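Local coordinates for protein botulinum neurotoxin type C1 (Clostridium botulinum, PDB 3N7K) that probably binds gangliosides on nerve-cell membranes through its C-terminal receptor-binding domain, the targeting part of a neurotoxin heavy chain, at residues E331-I336 with V400-Q405; A363-K368 with T415-G420; K319-Y324 with Y385-G390. All coordinates share one frame; numbering follows the deposited sequence.

Contact 1: E331-I336 with V400-Q405; sequences EDIYAI and VPTVKQ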
loop_
_atom_site.group_PDB
_atom_site.type_symbol
_atom_site.label_atom_id
_atom_site.label_comp_id
_atom_site.label_asym_id
_atom_site.label_seq_id
_atom_site.Cartn_x
_atom_site.Cartn_y
_atom_site.Cartn_z
ATOM N N GLU A 331 -30.577 -14.460 -0.893
ATOM C CA GLU A 331 -30.145 -15.493 0.035
ATOM C C GLU A 331 -30.493 -14.973 1.410
ATOM O O GLU A 331 -31.614 -15.098 1.857
ATOM C CB GLU A 331 -28.630 -15.809 -0.080
ATOM C CG GLU A 331 -28.348 -17.048 -0.941
ATOM C CD GLU A 331 -27.377 -17.972 -0.252
ATOM O OE1 GLU A 331 -27.640 -18.294 0.932
ATOM O OE2 GLU A 331 -26.365 -18.355 -0.885
ATOM N N ASP A 332 -29.484 -14.461 2.074
ATOM C CA ASP A 332 -29.673 -13.856 3.375
ATOM C C ASP A 332 -29.038 -12.504 3.254
ATOM O O ASP A 332 -28.186 -12.128 4.039
ATOM C CB ASP A 332 -29.053 -14.716 4.501
ATOM C CG ASP A 332 -29.740 -16.090 4.628
ATOM O OD1 ASP A 332 -29.461 -17.034 3.835
ATOM O OD2 ASP A 332 -30.607 -16.203 5.519
ATOM N N ILE A 333 -29.493 -11.770 2.246
ATOM C CA ILE A 333 -28.964 -10.445 1.970
ATOM C C ILE A 333 -29.664 -9.266 2.636
ATOM O O ILE A 333 -30.870 -9.073 2.482
ATOM C CB ILE A 333 -28.897 -10.193 0.446
ATOM C CG1 ILE A 333 -27.952 -11.206 -0.191
ATOM C CG2 ILE A 333 -28.409 -8.782 0.162
ATOM C CD1 ILE A 333 -26.537 -11.127 0.330
ATOM N N TYR A 334 -28.884 -8.485 3.383
ATOM C CA TYR A 334 -29.407 -7.314 4.067
ATOM C C TYR A 334 -28.582 -6.115 3.671
ATOM O O TYR A 334 -27.357 -6.192 3.610
ATOM C CB TYR A 334 -29.349 -7.502 5.575
ATOM C CG TYR A 334 -29.929 -8.813 6.000
ATOM C CD1 TYR A 334 -29.156 -9.968 5.976
ATOM C CD2 TYR A 334 -31.267 -8.917 6.370
ATOM C CE1 TYR A 334 -29.693 -11.196 6.305
ATOM C CE2 TYR A 334 -31.821 -10.149 6.701
ATOM C CZ TYR A 334 -31.024 -11.284 6.663
ATOM O OH TYR A 334 -31.551 -12.521 6.950
ATOM N N ALA A 335 -29.254 -5.007 3.390
ATOM C CA ALA A 335 -28.560 -3.791 2.992
ATOM C C ALA A 335 -28.017 -3.106 4.227
ATOM O O ALA A 335 -28.479 -3.345 5.338
ATOM C CB ALA A 335 -29.513 -2.853 2.246
ATOM N N ILE A 336 -27.018 -2.263 4.027
ATOM C CA ILE A 336 -26.441 -1.522 5.124
ATOM C C ILE A 336 -26.908 -0.077 4.977
ATOM O O ILE A 336 -26.787 0.526 3.903
ATOM C CB ILE A 336 -24.909 -1.579 5.089
ATOM C CG1 ILE A 336 -24.455 -3.044 5.105
ATOM C CG2 ILE A 336 -24.344 -0.825 6.287
ATOM C CD1 ILE A 336 -22.981 -3.244 4.921
ATOM N N VAL A 400 -25.346 -0.829 -3.682
ATOM C CA VAL A 400 -25.243 -0.526 -2.267
ATOM C C VAL A 400 -24.539 -1.593 -1.426
ATOM O O VAL A 400 -24.489 -2.771 -1.783
ATOM C CB VAL A 400 -26.661 -0.273 -1.667
ATOM C CG1 VAL A 400 -27.363 0.864 -2.415
ATOM C CG2 VAL A 400 -27.500 -1.531 -1.767
ATOM N N PRO A 401 -23.975 -1.177 -0.288
ATOM C CA PRO A 401 -23.282 -2.108 0.599
ATOM C C PRO A 401 -24.286 -3.108 1.159
ATOM O O PRO A 401 -25.444 -2.762 1.392
ATOM C CB PRO A 401 -22.701 -1.190 1.678
ATOM C CG PRO A 401 -23.677 -0.062 1.731
ATOM C CD PRO A 401 -23.947 0.193 0.262
ATOM N N THR A 402 -23.848 -4.343 1.366
ATOM C CA THR A 402 -24.732 -5.370 1.893
ATOM C C THR A 402 -23.991 -6.301 2.824
ATOM O O THR A 402 -22.767 -6.274 2.922
ATOM C CB THR A 402 -25.322 -6.255 0.782
ATOM O OG1 THR A 402 -24.249 -6.786 0.001
ATOM C CG2 THR A 402 -26.279 -5.475 -0.108
ATOM N N VAL A 403 -24.757 -7.140 3.500
ATOM C CA VAL A 403 -24.193 -8.104 4.416
ATOM C C VAL A 403 -24.849 -9.438 4.126
ATOM O O VAL A 403 -26.048 -9.610 4.350
ATOM C CB VAL A 403 -24.465 -7.732 5.889
ATOM C CG1 VAL A 403 -23.956 -8.829 6.806
ATOM C CG2 VAL A 403 -23.796 -6.405 6.220
ATOM N N LYS A 404 -24.063 -10.366 3.589
ATOM C CA LYS A 404 -24.559 -11.693 3.296
ATOM C C LYS A 404 -24.461 -12.481 4.594
ATOM O O LYS A 404 -23.465 -12.389 5.318
ATOM C CB LYS A 404 -23.711 -12.361 2.212
ATOM C CG LYS A 404 -23.918 -13.860 2.138
ATOM C CD LYS A 404 -24.203 -14.340 0.726
ATOM C CE LYS A 404 -24.617 -15.799 0.760
ATOM N NZ LYS A 404 -25.781 -15.993 1.682
ATOM N N GLN A 405 -25.518 -13.219 4.912
ATOM C CA GLN A 405 -25.509 -14.033 6.112
ATOM C C GLN A 405 -25.708 -15.462 5.668
ATOM O O GLN A 405 -25.330 -15.806 4.550
ATOM C CB GLN A 405 -26.583 -13.584 7.108
ATOM C CG GLN A 405 -26.243 -12.237 7.715
ATOM C CD GLN A 405 -27.111 -11.868 8.885
ATOM O OE1 GLN A 405 -28.335 -11.862 8.792
ATOM N NE2 GLN A 405 -26.475 -11.539 10.004
#
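Strands 333-340 and 396-404 pair antiparallel through Tyr334 and Val403 in the beta-trefoil half of the receptor-binding domain, and 605 Å² of surface is buried between the two segments. Tyr334 and Val403 form the hydrogen-bonded pair: Val403 N gives a bond of 2.8 Å to Tyr334 O, and Tyr334 N returns one to Val403 O at 3.2 Å. Ile336 N continues the pattern to Pro401 O, a fitting place for proline, which has no N-H but keeps a full acceptor. Ile333 with Lys404 and Ala335 with Thr402 are the flanking non-hydrogen-bonded pairs.

On the face of Tyr334 and Val403, Ile336 turns its CG1 arm beside its own backbone N (chi1 -57°), which brings CD1 to 3.5 Å from Val403 CG2 and also onto Pro401 CB. Branched aliphatic residues suit this buried position; Leu316 packs on Ile336, and Met318 on Tyr334 and Val403. Gln405 crosses Tyr334 at about a right angle, amide and ring planes 82° apart, and its NE2 bonds weakly to Ser377 OG. On the other face Ile333 CD1 lies 3.6 Å from Lys404 CB, using the apolar part of the lysine, while Met323 and Tyr385 cover Ile333 from beyond the pair.

The long lysine chain lets a buried residue carry its charge to the edge. It bends at chi2 and again at chi4, and NZ meets both an exposed carboxylate and the main chain: the salt bridge from Lys404 NZ to Glu331 OE1 measures 3.1 Å, and the same NZ donates to Gln405 O at 2.9 Å.

Contact 2: A363-K368 with T415-G420; sequences ASQIFK and TSTHWG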
loop_
_atom_site.group_PDB
_atom_site.type_symbol
_atom_site.label_atom_id
_atom_site.label_comp_id
_atom_site.label_asym_id
_atom_site.label_seq_id
_atom_site.Cartn_x
_atom_site.Cartn_y
_atom_site.Cartn_z
ATOM N N ALA A 363 -6.571 -3.894 1.697
ATOM C CA ALA A 363 -7.985 -3.885 2.026
ATOM C C ALA A 363 -8.296 -4.629 3.330
ATOM O O ALA A 363 -7.415 -4.852 4.165
ATOM C CB ALA A 363 -8.770 -4.488 0.869
ATOM N N SER A 364 -9.556 -5.008 3.511
ATOM C CA SER A 364 -9.950 -5.723 4.717
ATOM C C SER A 364 -11.273 -6.440 4.508
ATOM O O SER A 364 -11.876 -6.356 3.442
ATOM C CB SER A 364 -10.085 -4.746 5.900
ATOM O OG SER A 364 -11.199 -3.871 5.754
ATOM N N GLN A 365 -11.709 -7.162 5.530
ATOM C CA GLN A 365 -12.981 -7.856 5.470
ATOM C C GLN A 365 -13.764 -7.503 6.724
ATOM O O GLN A 365 -13.247 -7.585 7.839
ATOM C CB GLN A 365 -12.766 -9.363 5.343
ATOM C CG GLN A 365 -12.835 -9.830 3.892
ATOM C CD GLN A 365 -12.172 -11.173 3.635
ATOM O OE1 GLN A 365 -12.415 -11.794 2.603
ATOM N NE2 GLN A 365 -11.316 -11.616 4.559
ATOM N N ILE A 366 -15.007 -7.073 6.533
ATOM C CA ILE A 366 -15.846 -6.682 7.653
ATOM C C ILE A 366 -16.936 -7.713 7.854
ATOM O O ILE A 366 -17.700 -8.021 6.933
ATOM C CB ILE A 366 -16.532 -5.333 7.407
ATOM C CG1 ILE A 366 -15.706 -4.473 6.436
ATOM C CG2 ILE A 366 -16.791 -4.659 8.761
ATOM C CD1 ILE A 366 -14.573 -3.731 7.034
ATOM N N PHE A 367 -17.019 -8.223 9.073
ATOM C CA PHE A 367 -18.006 -9.241 9.387
ATOM C C PHE A 367 -19.014 -8.735 10.397
ATOM O O PHE A 367 -18.708 -7.859 11.195
ATOM C CB PHE A 367 -17.301 -10.470 9.935
ATOM C CG PHE A 367 -16.301 -11.047 8.995
ATOM C CD1 PHE A 367 -16.626 -12.134 8.199
ATOM C CD2 PHE A 367 -15.039 -10.478 8.878
ATOM C CE1 PHE A 367 -15.704 -12.652 7.294
ATOM C CE2 PHE A 367 -14.106 -10.982 7.976
ATOM C CZ PHE A 367 -14.440 -12.072 7.182
ATOM N N LYS A 368 -20.219 -9.288 10.351
ATOM C CA LYS A 368 -21.263 -8.895 11.280
ATOM C C LYS A 368 -21.168 -9.808 12.502
ATOM O O LYS A 368 -21.301 -11.029 12.394
ATOM C CB LYS A 368 -22.640 -9.022 10.605
ATOM C CG LYS A 368 -23.809 -8.490 11.434
ATOM C CD LYS A 368 -23.856 -6.970 11.464
ATOM C CE LYS A 368 -24.641 -6.473 12.670
ATOM N NZ LYS A 368 -23.868 -6.624 13.934
ATOM N N THR A 415 -13.459 -10.587 -4.167
ATOM C CA THR A 415 -12.921 -9.247 -4.022
ATOM C C THR A 415 -14.039 -8.226 -3.742
ATOM O O THR A 415 -13.769 -7.061 -3.447
ATOM C CB THR A 415 -12.153 -8.848 -5.297
ATOM O OG1 THR A 415 -13.072 -8.671 -6.380
ATOM C CG2 THR A 415 -11.180 -9.956 -5.685
ATOM N N SER A 416 -15.293 -8.677 -3.821
ATOM C CA SER A 416 -16.442 -7.807 -3.568
ATOM C C SER A 416 -16.634 -7.601 -2.078
ATOM O O SER A 416 -17.445 -6.783 -1.656
ATOM C CB SER A 416 -17.721 -8.420 -4.132
ATOM O OG SER A 416 -18.257 -9.390 -3.240
ATOM N N THR A 417 -15.898 -8.370 -1.286
ATOM C CA THR A 417 -15.980 -8.293 0.167
ATOM C C THR A 417 -14.740 -7.561 0.678
ATOM O O THR A 417 -14.566 -7.371 1.887
ATOM C CB THR A 417 -16.029 -9.708 0.797
ATOM O OG1 THR A 417 -14.783 -10.377 0.580
ATOM C CG2 THR A 417 -17.127 -10.541 0.156
ATOM N N HIS A 418 -13.884 -7.159 -0.260
ATOM C CA HIS A 418 -12.644 -6.444 0.045
ATOM C C HIS A 418 -12.911 -4.946 0.113
ATOM O O HIS A 418 -13.230 -4.317 -0.895
ATOM C CB HIS A 418 -11.593 -6.745 -1.033
ATOM C CG HIS A 418 -11.122 -8.169 -1.037
ATOM N ND1 HIS A 418 -11.821 -9.191 -0.423
ATOM C CD2 HIS A 418 -10.024 -8.743 -1.581
ATOM C CE1 HIS A 418 -11.173 -10.329 -0.590
ATOM N NE2 HIS A 418 -10.080 -10.085 -1.289
ATOM N N TRP A 419 -12.789 -4.392 1.318
ATOM C CA TRP A 419 -13.023 -2.976 1.567
ATOM C C TRP A 419 -11.741 -2.236 1.858
ATOM O O TRP A 419 -10.889 -2.729 2.605
ATOM C CB TRP A 419 -13.962 -2.792 2.755
ATOM C CG TRP A 419 -15.274 -3.414 2.535
ATOM C CD1 TRP A 419 -15.684 -4.645 2.958
ATOM C CD2 TRP A 419 -16.343 -2.875 1.755
ATOM N NE1 TRP A 419 -16.947 -4.909 2.482
ATOM C CE2 TRP A 419 -17.374 -3.837 1.741
ATOM C CE3 TRP A 419 -16.529 -1.670 1.066
ATOM C CZ2 TRP A 419 -18.573 -3.630 1.061
ATOM C CZ3 TRP A 419 -17.720 -1.465 0.394
ATOM C CH2 TRP A 419 -18.726 -2.439 0.395
ATOM N N GLY A 420 -11.621 -1.048 1.269
ATOM C CA GLY A 420 -10.452 -0.207 1.473
ATOM C C GLY A 420 -10.802 1.115 2.146
ATOM O O GLY A 420 -11.936 1.596 2.042
#
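Ser364 and Trp419 bring the chain's last strand, 419-423, against the start of segment 363-368 within the beta-trefoil of the receptor-binding domain. The contact is wholly buried.

Hydrogen bonding is uneven. Trp419 N points almost straight at Ser364 O, 3.0 Å away with 171° at the hydrogen. The return bond, from Ser364 N to Trp419 O, is weak because it is strongly bent, at 118°. Serine adds a second, also weak, donor to that carbonyl: its OG stands between the backbone N and the carbonyl carbon (chi1 69°), and this places the hydroxyl 3.4 Å from Trp419 O. Serine suits the place because its short side chain carries a hydroxyl back to the carbonyl that its own N-H reaches only poorly. His418 CA also approaches Ser364 O, in a C-H...O contact of 3.5 Å.

Apolar packing flanks these bonds. The Ile366 side chain crosses the indole at about a right angle, its CG1 reaching Trp419 CD1 at 3.5 Å; the tryptophan offers a broad apolar surface to this aliphatic arm. Beyond the pair, Met249 and Asn251 of strand 246-251 touch Trp419, and NE1 has a weak bond to Cys380 O. Ala363, with its single methyl, packs its CB on His418 CB at 4.1 Å. The same Ala363 CB also lies beside the tryptophan carbonyl, 3.3 Å from Trp419 O, a closeness that a small side chain allows.

Other polar groups find partners nearby in the chain. Within the turn that leads into the strand, Thr417 OG1 bonds to Ser414 O and His418 N to Thr415 O. Thr415 CA sits over one face of the His418 ring, 3.6 Å above its centre.

Contact 3: K319-Y324 with Y385-G390; sequences KNETMY and YRFRLG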
loop_
_atom_site.group_PDB
_atom_site.type_symbol
_atom_site.label_atom_id
_atom_site.label_comp_id
_atom_site.label_asym_id
_atom_site.label_seq_id
_atom_site.Cartn_x
_atom_site.Cartn_y
_atom_site.Cartn_z
ATOM N N LYS A 319 -29.694 -3.631 7.920
ATOM C CA LYS A 319 -31.143 -3.561 7.810
ATOM C C LYS A 319 -31.792 -4.898 8.148
ATOM O O LYS A 319 -31.114 -5.867 8.504
ATOM C CB LYS A 319 -31.518 -3.149 6.387
ATOM C CG LYS A 319 -30.895 -1.819 5.958
ATOM C CD LYS A 319 -31.667 -0.632 6.512
ATOM C CE LYS A 319 -32.703 -0.151 5.520
ATOM N NZ LYS A 319 -32.047 0.441 4.312
ATOM N N ASN A 320 -33.115 -4.943 8.043
ATOM C CA ASN A 320 -33.854 -6.162 8.320
ATOM C C ASN A 320 -34.840 -6.388 7.176
ATOM O O ASN A 320 -35.369 -7.487 6.989
ATOM C CB ASN A 320 -34.595 -6.037 9.648
ATOM C CG ASN A 320 -35.036 -7.381 10.195
ATOM O OD1 ASN A 320 -35.669 -7.458 11.249
ATOM N ND2 ASN A 320 -34.700 -8.453 9.479
ATOM N N GLU A 321 -35.076 -5.337 6.401
ATOM C CA GLU A 321 -35.981 -5.427 5.270
ATOM C C GLU A 321 -35.411 -6.375 4.219
ATOM O O GLU A 321 -34.197 -6.398 3.985
ATOM C CB GLU A 321 -36.198 -4.039 4.667
ATOM C CG GLU A 321 -34.933 -3.205 4.577
ATOM C CD GLU A 321 -35.139 -1.880 3.855
ATOM O OE1 GLU A 321 -36.075 -1.130 4.223
ATOM O OE2 GLU A 321 -34.351 -1.591 2.920
ATOM N N THR A 322 -36.290 -7.161 3.600
ATOM C CA THR A 322 -35.876 -8.105 2.565
ATOM C C THR A 322 -35.513 -7.360 1.274
ATOM O O THR A 322 -36.157 -6.381 0.893
ATOM C CB THR A 322 -36.987 -9.147 2.262
ATOM O OG1 THR A 322 -38.093 -8.501 1.615
ATOM C CG2 THR A 322 -37.461 -9.816 3.558
ATOM N N MET A 323 -34.479 -7.844 0.602
ATOM C CA MET A 323 -34.002 -7.213 -0.614
ATOM C C MET A 323 -34.708 -7.651 -1.886
ATOM O O MET A 323 -35.416 -8.660 -1.906
ATOM C CB MET A 323 -32.508 -7.476 -0.761
ATOM C CG MET A 323 -31.678 -6.918 0.372
ATOM S SD MET A 323 -31.635 -5.128 0.326
ATOM C CE MET A 323 -30.142 -4.848 -0.664
ATOM N N TYR A 324 -34.488 -6.871 -2.946
ATOM C CA TYR A 324 -35.057 -7.131 -4.266
ATOM C C TYR A 324 -33.996 -6.887 -5.335
ATOM O O TYR A 324 -33.322 -5.861 -5.315
ATOM C CB TYR A 324 -36.260 -6.217 -4.518
ATOM C CG TYR A 324 -37.436 -6.524 -3.622
ATOM C CD1 TYR A 324 -38.146 -7.715 -3.763
ATOM C CD2 TYR A 324 -37.803 -5.653 -2.595
ATOM C CE1 TYR A 324 -39.190 -8.038 -2.900
ATOM C CE2 TYR A 324 -38.847 -5.964 -1.723
ATOM C CZ TYR A 324 -39.536 -7.161 -1.880
ATOM O OH TYR A 324 -40.561 -7.485 -1.014
ATOM N N TYR A 385 -29.432 -3.486 -6.229
ATOM C CA TYR A 385 -30.763 -3.961 -5.873
ATOM C C TYR A 385 -31.833 -2.903 -6.152
ATOM O O TYR A 385 -31.514 -1.721 -6.328
ATOM C CB TYR A 385 -30.799 -4.362 -4.391
ATOM C CG TYR A 385 -29.906 -5.535 -4.050
ATOM C CD1 TYR A 385 -28.513 -5.392 -3.974
ATOM C CD2 TYR A 385 -30.447 -6.808 -3.867
ATOM C CE1 TYR A 385 -27.681 -6.499 -3.727
ATOM C CE2 TYR A 385 -29.631 -7.920 -3.622
ATOM C CZ TYR A 385 -28.255 -7.765 -3.554
ATOM O OH TYR A 385 -27.476 -8.875 -3.322
ATOM N N ARG A 386 -33.094 -3.343 -6.187
ATOM C CA ARG A 386 -34.245 -2.474 -6.440
ATOM C C ARG A 386 -34.721 -1.746 -5.185
ATOM O O ARG A 386 -35.035 -2.379 -4.175
ATOM C CB ARG A 386 -35.398 -3.302 -7.011
ATOM C CG ARG A 386 -35.238 -3.665 -8.475
ATOM C CD ARG A 386 -35.221 -2.405 -9.327
ATOM N NE ARG A 386 -35.298 -2.692 -10.754
ATOM C CZ ARG A 386 -35.189 -1.770 -11.708
ATOM N NH1 ARG A 386 -34.996 -0.493 -11.392
ATOM N NH2 ARG A 386 -35.277 -2.124 -12.984
ATOM N N PHE A 387 -34.783 -0.419 -5.260
ATOM C CA PHE A 387 -35.214 0.409 -4.138
ATOM C C PHE A 387 -36.189 1.509 -4.530
ATOM O O PHE A 387 -36.278 1.917 -5.687
ATOM C CB PHE A 387 -34.033 1.119 -3.482
ATOM C CG PHE A 387 -33.101 0.224 -2.732
ATOM C CD1 PHE A 387 -32.192 -0.583 -3.408
ATOM C CD2 PHE A 387 -33.095 0.232 -1.338
ATOM C CE1 PHE A 387 -31.289 -1.361 -2.700
ATOM C CE2 PHE A 387 -32.198 -0.543 -0.620
ATOM C CZ PHE A 387 -31.295 -1.339 -1.298
ATOM N N ARG A 388 -36.893 2.010 -3.526
ATOM C CA ARG A 388 -37.842 3.095 -3.704
ATOM C C ARG A 388 -37.324 4.152 -2.739
ATOM O O ARG A 388 -37.887 4.353 -1.659
ATOM C CB ARG A 388 -39.251 2.643 -3.307
ATOM C CG ARG A 388 -40.320 3.015 -4.325
ATOM C CD ARG A 388 -41.700 2.614 -3.857
ATOM N NE ARG A 388 -41.897 1.171 -3.913
ATOM C CZ ARG A 388 -42.227 0.501 -5.014
ATOM N NH1 ARG A 388 -42.381 -0.817 -4.968
ATOM N NH2 ARG A 388 -42.416 1.145 -6.160
ATOM N N LEU A 389 -36.241 4.819 -3.129
ATOM C CA LEU A 389 -35.618 5.816 -2.264
ATOM C C LEU A 389 -36.311 7.176 -2.143
ATOM O O LEU A 389 -37.544 7.267 -2.186
ATOM C CB LEU A 389 -34.145 5.987 -2.668
ATOM C CG LEU A 389 -33.282 4.742 -2.375
ATOM C CD1 LEU A 389 -31.838 4.978 -2.767
ATOM C CD2 LEU A 389 -33.372 4.400 -0.891
ATOM N N GLY A 390 -35.512 8.225 -1.959
ATOM C CA GLY A 390 -36.057 9.565 -1.813
ATOM C C GLY A 390 -36.807 10.065 -3.032
ATOM O O GLY A 390 -36.198 10.401 -4.057
#
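Met323 and Tyr324, in the loop between strands 313-318 and 333-340, lie against Tyr385 at the end of strand 376-387, a loop-on-strand contact of the beta-trefoil, about 35 Å from the centre of the chain. Tyr324, Met323 and Tyr385 have the most surface buried here.

Met323 makes a Met-aromatic contact with two rings. Its flexible, unbranched chain bends at both chi2 (-70°) and chi3, which swings CE over one face of Tyr385. The methyl sits 3.8 Å from the ring centroid as a CH-pi contact, displaced toward the rim near CG. The same CE is 3.7 Å from Phe387 CZ, while the sulfur approaches both rings obliquely, with SD 5.1 Å from the Tyr385 centroid. Methionine suits this buried place because it can follow two differently turned aromatic surfaces; Ala335 of strand 333-340 packs on it as well.

Tyr324 works mainly through its backbone and CB, its ring leading away from the strand. Its CB lies 3.9 Å from Arg386 CB, and Arg395 touches the side chain from outside the pair. Arg386 sends its own charged end away too, where NE forms a salt bridge with Asp326. Tyr324 O is near the Tyr385 ring plane, at its edge, and accepts the backbone hydrogen bond that joins loop to strand: Arg386 N to Tyr324 O, 2.7 Å, with 162° at the hydrogen.

Overall arrangement
All three contacts belong to the C-terminal, trefoil-family part of the chain and reach one antiparallel sheet. In chain order the segments run 319-324, 331-336, 363-368, 385-390, 400-405 and 415-420, and each contact's segments alternate with those of the other two. Contacts 1 and 3 are close, with centres about 10 Å apart: strands 376-387 and 396-404 are sheet neighbours, and Ala335 O probably accepts a hydrogen bond from Lys319 N. Contact 2 lies about 13 Å from contact 1, centre to centre, touching it through Lys368, and about 21 Å from contact 3. Each joins strands or loops far apart in sequence within the part that in these toxins probably carries ganglioside binding.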